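Long-range contact in putative electron transport related protein (Corynebacterium diphtheriae, PDB 4PQ1), which probably acts as a thioredoxin-like thiol-disulfide oxidoreductase of the DsbF type, exchanging electrons through a CxxC disulfide: residues A[30-35]-A[105-110]. Sequence-based numbering, arbitrary orientation.
Sequences EGLTSD and SIYDPP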
# COMPACT_ATOMS: atom_id res chain seq x y z
N GLU A 30 -7.02 11.58 5.79
CA GLU A 30 -6.10 12.36 6.60
C GLU A 30 -4.69 11.79 6.44
O GLU A 30 -4.49 10.58 6.54
CB GLU A 30 -6.53 12.37 8.08
CG GLU A 30 -5.58 13.14 8.99
CD GLU A 30 -5.82 12.90 10.49
OE1 GLU A 30 -6.96 12.58 10.88
OE2 GLU A 30 -4.86 13.05 11.29
N GLY A 31 -3.71 12.64 6.19
CA GLY A 31 -2.35 12.17 6.06
C GLY A 31 -1.70 11.97 7.42
O GLY A 31 -2.20 12.45 8.43
N LEU A 32 -0.59 11.25 7.44
CA LEU A 32 0.14 11.02 8.68
C LEU A 32 1.13 12.14 8.91
O LEU A 32 1.41 12.51 10.05
CB LEU A 32 0.86 9.67 8.62
CG LEU A 32 1.72 9.26 9.82
CD1 LEU A 32 0.85 9.04 11.05
CD2 LEU A 32 2.51 8.01 9.44
N THR A 33 1.65 12.68 7.82
CA THR A 33 2.59 13.80 7.89
C THR A 33 2.16 14.93 6.96
O THR A 33 2.98 15.76 6.58
CB THR A 33 4.02 13.36 7.54
OG1 THR A 33 4.02 12.70 6.26
CG2 THR A 33 4.58 12.41 8.62
N SER A 34 0.88 14.95 6.61
CA SER A 34 0.31 15.99 5.77
C SER A 34 -1.19 16.11 6.03
O SER A 34 -1.80 15.21 6.61
CB SER A 34 0.57 15.70 4.29
OG SER A 34 -0.02 16.68 3.47
N ASP A 35 -1.79 17.21 5.59
CA ASP A 35 -3.22 17.41 5.75
C ASP A 35 -4.04 16.28 5.12
O ASP A 35 -4.74 15.54 5.82
CB ASP A 35 -3.64 18.76 5.15
CG ASP A 35 -3.32 19.94 6.05
OD1 ASP A 35 -3.15 19.73 7.28
OD2 ASP A 35 -3.24 21.08 5.55
N SER A 105 1.60 8.67 3.98
CA SER A 105 0.73 7.64 4.52
C SER A 105 -0.63 8.23 4.81
O SER A 105 -0.75 9.36 5.27
CB SER A 105 1.31 7.02 5.80
OG SER A 105 2.28 6.03 5.52
N ILE A 106 -1.68 7.46 4.52
CA ILE A 106 -3.00 7.79 5.01
C ILE A 106 -3.12 7.34 6.46
O ILE A 106 -2.84 6.18 6.77
CB ILE A 106 -4.09 7.15 4.16
CG1 ILE A 106 -4.03 7.71 2.74
CG2 ILE A 106 -5.45 7.37 4.79
CD1 ILE A 106 -5.11 7.18 1.86
N TYR A 107 -3.52 8.24 7.34
CA TYR A 107 -3.73 7.85 8.73
C TYR A 107 -5.12 7.26 8.93
O TYR A 107 -6.12 7.97 8.94
CB TYR A 107 -3.51 9.05 9.67
CG TYR A 107 -3.62 8.69 11.13
CD1 TYR A 107 -2.69 7.87 11.73
CD2 TYR A 107 -4.67 9.18 11.91
CE1 TYR A 107 -2.79 7.53 13.07
CE2 TYR A 107 -4.78 8.86 13.23
CZ TYR A 107 -3.84 8.03 13.81
OH TYR A 107 -3.94 7.70 15.14
N ASP A 108 -5.17 5.94 9.12
CA ASP A 108 -6.45 5.24 9.10
C ASP A 108 -6.46 4.18 10.19
O ASP A 108 -6.37 2.98 9.90
CB ASP A 108 -6.68 4.65 7.67
CG ASP A 108 -7.95 3.81 7.55
OD1 ASP A 108 -8.86 3.88 8.42
OD2 ASP A 108 -8.05 3.07 6.54
N PRO A 109 -6.58 4.60 11.47
CA PRO A 109 -6.46 3.64 12.57
C PRO A 109 -7.38 2.41 12.46
O PRO A 109 -6.93 1.31 12.79
CB PRO A 109 -6.82 4.46 13.81
CG PRO A 109 -6.49 5.87 13.43
CD PRO A 109 -6.79 5.98 11.95
N PRO A 110 -8.64 2.57 11.99
CA PRO A 110 -9.45 1.34 12.00
C PRO A 110 -9.48 0.63 10.63
O PRO A 110 -10.25 -0.30 10.44
CB PRO A 110 -10.83 1.85 12.37
CG PRO A 110 -10.89 3.20 11.73
CD PRO A 110 -9.48 3.76 11.78
O HOH W 1 1.65 11.55 4.96
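The ring of Tyr-107 meets Leu-32 through CD1 and Glu-30 through CD2, both approaching obliquely, while its backbone N-H bonds to Glu-30 O (N to O 2.7 Å, 160° at the hydrogen). With Leu-32 N donating to Ser-105 O at 2.9 Å, a more bent bond, this makes a single antiparallel bridge in which Gly-31 and Ile-106 form the non-hydrogen-bonded pair. Both carbonyls also take a CA-H contact, the closer from Gly-31 CA to Ser-105 O at 3.3 Å. Glycine suits its place because a CB on Gly-31 would come within 2.5 Å of Ser-34 O.

Tyr-107 has CG anti to its backbone N (chi1 -176°). Leu-32 CD1 lies 3.8 Å from Tyr-107 CD1. The branched leucine serves two neighbours: CB and CD2 reach Ser-105 CB, 3.9 Å from Leu-32 CB, a residue small enough to admit them, and the side chain also packs on Ala-92 and Val-96. Glu-30 runs extended beside the tyrosine, pointing the same way. Its OE2 comes within 3.9 Å of Tyr-107 CD2 and forms a salt bridge with Lys-89, which also donates to Gly-31 O. The tyrosine ring carbons pack here while the hydroxyl bonds to Asp-86 O.

Next to the Leu-32 to Ser-105 bond, a water accepts from Thr-33 N and from Ser-105 N, linking the backbones. The contact thus joins the loop between strands 28-30 and 36-38 to strand 105-107, at one edge of the thioredoxin-like sheet: backbone bonds set the alignment, leucine and tyrosine carbon fill the side facing helix 89-98, and Lys-89 probably offsets the glutamate charge beside the ring.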